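Local coordinates for teichoic acid biosynthesis protein F (Staphylococcus epidermidis, PDB 3L7I) that belongs to the teichoic acid biosynthesis proteins and carries a C-terminal region of the GT-B glycosyltransferase clan, at residues Pro636-Ala641 and Asp681-Gln686. Numbering follows the deposited sequence.
Sequences PQFFFA and DKVQQQ
P636, just ahead of the strand 637-640, lies across from Q684 on the helix 680-686, with 5.7 Å between their CA atoms. From there the strand runs away from the helix, so of its residues only F638 also touches the helix. CB of P636 is directed toward the helix, and its CD makes the closest approach, 3.4 Å from OE1 of Q684. Q684 reaches this place because its chain bends at chi2 (86°), and NE2 of the same amide hydrogen-bonds to the carbonyl of K634 and to OE1 of Q688. A glutamine suits this partly exposed place: its long chain carries the amide to the P636 ring while NE2 bonds to the backbone. The strand belongs to the parallel sheet of the C-terminal Rossmann-like domain of a GT-B fold, and the short helix packs beside its N-terminal end. F638 and V683 meet from opposite directions: CZ of F638 lies 3.6 Å from CG1 of V683, an oblique approach. The flat, apolar phenyl ring suits this buried place, where L673 and L677 of helix 670-677 also touch it. The compact, branched V683 fits the buried side of the helix, its CG1 also lying 4.4 Å from CB of P636.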
loop_
_atom_site.group_PDB
_atom_site.type_symbol
_atom_site.label_atom_id
_atom_site.label_comp_id
_atom_site.label_asym_id
_atom_site.label_seq_id
_atom_site.Cartn_x
_atom_site.Cartn_y
_atom_site.Cartn_z
ATOM N N PRO A 636 14.855 19.347 63.257
ATOM C CA PRO A 636 14.882 20.736 62.781
ATOM C C PRO A 636 15.082 20.834 61.275
ATOM O O PRO A 636 15.971 20.178 60.742
ATOM C CB PRO A 636 16.114 21.321 63.477
ATOM C CG PRO A 636 16.377 20.426 64.616
ATOM C CD PRO A 636 15.960 19.069 64.186
ATOM N N GLN A 637 14.268 21.640 60.604
ATOM C CA GLN A 637 14.531 21.977 59.216
ATOM C C GLN A 637 14.771 23.482 59.135
ATOM O O GLN A 637 14.314 24.227 60.000
ATOM C CB GLN A 637 13.374 21.567 58.305
ATOM C CG GLN A 637 12.826 20.179 58.560
ATOM C CD GLN A 637 11.997 19.653 57.398
ATOM O OE1 GLN A 637 12.187 20.064 56.247
ATOM N NE2 GLN A 637 11.085 18.723 57.687
ATOM N N PHE A 638 15.522 23.899 58.114
ATOM C CA PHE A 638 15.792 25.300 57.809
ATOM C C PHE A 638 15.440 25.543 56.354
ATOM O O PHE A 638 15.404 24.603 55.544
ATOM C CB PHE A 638 17.268 25.624 58.016
ATOM C CG PHE A 638 17.703 25.568 59.447
ATOM C CD1 PHE A 638 17.632 26.707 60.261
ATOM C CD2 PHE A 638 18.184 24.385 59.999
ATOM C CE1 PHE A 638 18.038 26.664 61.591
ATOM C CE2 PHE A 638 18.587 24.350 61.326
ATOM C CZ PHE A 638 18.516 25.485 62.117
ATOM N N PHE A 639 15.204 26.801 56.014
ATOM C CA PHE A 639 14.705 27.146 54.697
ATOM C C PHE A 639 15.409 28.364 54.169
ATOM O O PHE A 639 15.051 29.495 54.470
ATOM C CB PHE A 639 13.188 27.314 54.746
ATOM C CG PHE A 639 12.503 26.073 55.196
ATOM C CD1 PHE A 639 12.275 25.029 54.294
ATOM C CD2 PHE A 639 12.192 25.888 56.534
ATOM C CE1 PHE A 639 11.691 23.840 54.709
ATOM C CE2 PHE A 639 11.609 24.700 56.957
ATOM C CZ PHE A 639 11.350 23.675 56.041
ATOM N N PHE A 640 16.439 28.107 53.387
ATOM C CA PHE A 640 17.318 29.141 52.885
ATOM C C PHE A 640 16.768 29.709 51.563
ATOM O O PHE A 640 17.325 29.500 50.486
ATOM C CB PHE A 640 18.685 28.509 52.712
ATOM C CG PHE A 640 19.708 29.415 52.168
ATOM C CD1 PHE A 640 20.617 28.952 51.234
ATOM C CD2 PHE A 640 19.795 30.722 52.596
ATOM C CE1 PHE A 640 21.606 29.790 50.725
ATOM C CE2 PHE A 640 20.786 31.568 52.093
ATOM C CZ PHE A 640 21.688 31.103 51.152
ATOM N N ALA A 641 15.653 30.417 51.659
ATOM C CA ALA A 641 15.041 31.049 50.498
ATOM C C ALA A 641 15.748 32.354 50.118
ATOM O O ALA A 641 15.253 33.440 50.392
ATOM C CB ALA A 641 13.560 31.301 50.758
ATOM N N ASP A 681 20.263 21.824 69.489
ATOM C CA ASP A 681 19.284 21.575 70.542
ATOM C C ASP A 681 18.401 22.784 70.801
ATOM O O ASP A 681 17.208 22.641 71.068
ATOM C CB ASP A 681 19.966 21.153 71.840
ATOM C CG ASP A 681 20.559 19.748 71.767
ATOM O OD1 ASP A 681 20.150 18.956 70.877
ATOM O OD2 ASP A 681 21.430 19.441 72.619
ATOM N N LYS A 682 18.988 23.975 70.722
ATOM C CA LYS A 682 18.235 25.198 70.962
ATOM C C LYS A 682 17.213 25.425 69.863
ATOM O O LYS A 682 16.139 25.979 70.103
ATOM C CB LYS A 682 19.159 26.410 71.071
ATOM C CG LYS A 682 18.421 27.721 71.340
ATOM C CD LYS A 682 19.381 28.794 71.776
ATOM C CE LYS A 682 20.315 28.244 72.841
ATOM N NZ LYS A 682 21.268 29.285 73.317
ATOM N N VAL A 683 17.550 25.002 68.651
ATOM C CA VAL A 683 16.609 25.099 67.545
ATOM C C VAL A 683 15.447 24.118 67.736
ATOM O O VAL A 683 14.282 24.484 67.555
ATOM C CB VAL A 683 17.298 24.850 66.205
ATOM C CG1 VAL A 683 16.464 25.443 65.072
ATOM C CG2 VAL A 683 18.688 25.453 66.236
ATOM N N GLN A 684 15.771 22.877 68.109
ATOM C CA GLN A 684 14.762 21.853 68.388
ATOM C C GLN A 684 13.738 22.346 69.425
ATOM O O GLN A 684 12.552 22.043 69.337
ATOM C CB GLN A 684 15.447 20.568 68.863
ATOM C CG GLN A 684 14.529 19.384 69.074
ATOM C CD GLN A 684 14.288 18.609 67.805
ATOM O OE1 GLN A 684 15.175 17.912 67.297
ATOM N NE2 GLN A 684 13.075 18.713 67.283
ATOM N N GLN A 685 14.206 23.116 70.401
ATOM C CA GLN A 685 13.332 23.667 71.425
ATOM C C GLN A 685 12.469 24.815 70.908
ATOM O O GLN A 685 11.249 24.821 71.098
ATOM C CB GLN A 685 14.154 24.158 72.609
ATOM C CG GLN A 685 14.688 23.058 73.490
ATOM C CD GLN A 685 15.447 23.609 74.672
ATOM O OE1 GLN A 685 15.070 24.636 75.241
ATOM N NE2 GLN A 685 16.531 22.934 75.044
ATOM N N GLN A 686 13.100 25.797 70.275
ATOM C CA GLN A 686 12.360 26.953 69.783
ATOM C C GLN A 686 11.226 26.543 68.855
ATOM O O GLN A 686 10.148 27.138 68.902
ATOM C CB GLN A 686 13.283 27.950 69.081
ATOM C CG GLN A 686 13.775 29.072 69.984
ATOM C CD GLN A 686 14.904 29.880 69.360
ATOM O OE1 GLN A 686 15.118 29.838 68.139
ATOM N NE2 GLN A 686 15.639 30.621 70.200
#